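Local coordinates for protein pullulanase (Bacillus acidopullulyticus, PDB 2WAN) that hydrolyses alpha-1,6-glucosidic linkages in pullulan and probably at the branch points of starch polysaccharides, as a debranching glycoside hydrolase of the alpha-amylase family, at residues Q487-E492 against Y505-D510. Numbering follows the deposited sequence.
Sequences QLQPVE and YNWGYD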
loop_
_atom_site.group_PDB
_atom_site.type_symbol
_atom_site.label_atom_id
_atom_site.label_comp_id
_atom_site.label_asym_id
_atom_site.label_seq_id
_atom_site.Cartn_x
_atom_site.Cartn_y
_atom_site.Cartn_z
ATOM N N GLN A 487 -9.542 7.231 11.153
ATOM C CA GLN A 487 -8.322 7.030 10.389
ATOM C C GLN A 487 -7.655 8.385 10.210
ATOM O O GLN A 487 -8.194 9.262 9.533
ATOM C CB GLN A 487 -8.608 6.379 9.033
ATOM C CG GLN A 487 -7.369 6.240 8.096
ATOM C CD GLN A 487 -7.773 5.746 6.721
ATOM O OE1 GLN A 487 -8.368 4.680 6.589
ATOM N NE2 GLN A 487 -7.493 6.541 5.695
ATOM N N LEU A 488 -6.489 8.562 10.834
ATOM C CA LEU A 488 -5.777 9.845 10.747
ATOM C C LEU A 488 -4.923 9.920 9.494
ATOM O O LEU A 488 -4.161 8.988 9.221
ATOM C CB LEU A 488 -4.856 10.026 11.966
ATOM C CG LEU A 488 -5.498 10.132 13.347
ATOM C CD1 LEU A 488 -4.380 10.148 14.392
ATOM C CD2 LEU A 488 -6.361 11.376 13.444
ATOM N N GLN A 489 -5.022 11.026 8.747
ATOM C CA GLN A 489 -4.073 11.282 7.646
ATOM C C GLN A 489 -2.666 11.361 8.266
ATOM O O GLN A 489 -2.538 11.486 9.488
ATOM C CB GLN A 489 -4.454 12.528 6.846
ATOM C CG GLN A 489 -5.671 12.289 5.954
ATOM C CD GLN A 489 -5.790 13.338 4.858
ATOM O OE1 GLN A 489 -6.607 14.239 4.956
ATOM N NE2 GLN A 489 -4.951 13.232 3.825
ATOM N N PRO A 490 -1.609 11.217 7.457
ATOM C CA PRO A 490 -0.273 10.928 8.029
ATOM C C PRO A 490 0.197 11.779 9.216
ATOM O O PRO A 490 0.297 13.018 9.129
ATOM C CB PRO A 490 0.643 11.096 6.827
ATOM C CG PRO A 490 -0.216 10.510 5.713
ATOM C CD PRO A 490 -1.601 11.103 5.982
ATOM N N VAL A 491 0.471 11.091 10.317
ATOM C CA VAL A 491 1.099 11.723 11.496
ATOM C C VAL A 491 2.552 11.257 11.736
ATOM O O VAL A 491 3.170 11.649 12.722
ATOM C CB VAL A 491 0.237 11.578 12.774
ATOM C CG1 VAL A 491 -1.161 12.217 12.569
ATOM C CG2 VAL A 491 0.143 10.098 13.236
ATOM N N GLU A 492 3.093 10.402 10.867
ATOM C CA GLU A 492 4.548 10.145 10.902
ATOM C C GLU A 492 5.245 11.320 10.226
ATOM O O GLU A 492 4.869 11.723 9.115
ATOM C CB GLU A 492 4.917 8.840 10.208
ATOM C CG GLU A 492 4.318 7.621 10.900
ATOM C CD GLU A 492 4.581 6.310 10.190
ATOM O OE1 GLU A 492 4.977 6.314 8.996
ATOM O OE2 GLU A 492 4.359 5.259 10.845
ATOM N N TYR A 505 0.228 24.257 5.089
ATOM C CA TYR A 505 -0.685 23.132 4.929
ATOM C C TYR A 505 -0.089 21.992 4.111
ATOM O O TYR A 505 0.340 22.209 2.992
ATOM C CB TYR A 505 -1.987 23.600 4.243
ATOM C CG TYR A 505 -2.999 22.482 4.291
ATOM C CD1 TYR A 505 -3.051 21.497 3.290
ATOM C CD2 TYR A 505 -3.839 22.357 5.394
ATOM C CE1 TYR A 505 -3.947 20.431 3.378
ATOM C CE2 TYR A 505 -4.735 21.291 5.501
ATOM C CZ TYR A 505 -4.788 20.346 4.501
ATOM O OH TYR A 505 -5.680 19.305 4.616
ATOM N N ASN A 506 -0.133 20.758 4.619
ATOM C CA ASN A 506 0.135 19.609 3.760
ATOM C C ASN A 506 -0.559 18.341 4.263
ATOM O O ASN A 506 -0.671 18.125 5.477
ATOM C CB ASN A 506 1.649 19.348 3.618
ATOM C CG ASN A 506 2.005 18.563 2.357
ATOM O OD1 ASN A 506 1.856 17.330 2.291
ATOM N ND2 ASN A 506 2.514 19.281 1.349
ATOM N N TRP A 507 -0.992 17.487 3.342
ATOM C CA TRP A 507 -1.519 16.168 3.729
ATOM C C TRP A 507 -0.494 15.281 4.436
ATOM O O TRP A 507 -0.871 14.491 5.301
ATOM C CB TRP A 507 -2.044 15.373 2.534
ATOM C CG TRP A 507 -3.373 15.804 2.003
ATOM C CD1 TRP A 507 -4.298 16.607 2.620
ATOM C CD2 TRP A 507 -3.943 15.413 0.754
ATOM N NE1 TRP A 507 -5.394 16.763 1.813
ATOM C CE2 TRP A 507 -5.212 16.029 0.667
ATOM C CE3 TRP A 507 -3.499 14.611 -0.313
ATOM C CZ2 TRP A 507 -6.041 15.888 -0.457
ATOM C CZ3 TRP A 507 -4.333 14.460 -1.432
ATOM C CH2 TRP A 507 -5.586 15.099 -1.491
ATOM N N GLY A 508 0.774 15.373 4.030
ATOM C CA GLY A 508 1.839 14.602 4.667
ATOM C C GLY A 508 2.289 13.326 3.983
ATOM O O GLY A 508 2.822 12.418 4.653
ATOM N N TYR A 509 2.099 13.226 2.664
ATOM C CA TYR A 509 2.503 11.995 1.948
ATOM C C TYR A 509 3.978 12.001 1.522
ATOM O O TYR A 509 4.356 11.261 0.620
ATOM C CB TYR A 509 1.548 11.650 0.772
ATOM C CG TYR A 509 0.176 11.337 1.319
ATOM C CD1 TYR A 509 -0.085 10.087 1.891
ATOM C CD2 TYR A 509 -0.837 12.299 1.317
ATOM C CE1 TYR A 509 -1.312 9.799 2.453
ATOM C CE2 TYR A 509 -2.067 12.024 1.860
ATOM C CZ TYR A 509 -2.299 10.773 2.426
ATOM O OH TYR A 509 -3.524 10.516 3.012
ATOM N N ASP A 510 4.789 12.819 2.197
ATOM C CA ASP A 510 6.249 12.879 1.955
ATOM C C ASP A 510 7.052 12.540 3.237
ATOM O O ASP A 510 7.740 13.401 3.807
ATOM C CB ASP A 510 6.650 14.232 1.340
ATOM C CG ASP A 510 6.341 15.420 2.236
ATOM O OD1 ASP A 510 5.278 15.459 2.891
ATOM O OD2 ASP A 510 7.175 16.350 2.256
HETATM O O HOH W 1 -7.455 16.772 3.935
HETATM O O HOH W 2 -1.281 14.864 7.972
HETATM O O HOH W 3 4.288 10.648 6.674
#
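P490 lies over one face of the Y509 ring, its CG 4.0 Å from the ring centroid and 29° off the normal, which meets the geometry of a CH-pi contact. The same proline packs closely on the backbone, with CB 3.3 Å from G508 O. Q489 approaches the same ring at its edge: its chain, extended beyond CG, lets NE2 donate to Y509 OH (3.2 Å, 154° at the hydrogen), the hydroxyl tilted from the amide plane. NE2 also sits 3.5 Å above the W507 ring, offset toward the rim, with the amide plane inclined 58° to the indole. Y509 OH is also hydrogen-bonded to D551. An alanine at Y509 would probably leave P490 without its aromatic floor and both Q489 NE2 and D551 without the hydroxyl. The looser part is filled by water: one molecule donates to P490 O and W507 O (2.7 Å each), another joins E492 O to G508 O, and a third links Q489 OE1 to Y505 OH. The contact thus joins the loop after strand 485-488, second in the (beta/alpha)8 barrel of the alpha-amylase catalytic domain, to the loop preceding strand 511-513, beside strand 547-552, which carries D551, with helix 797-800 against W507.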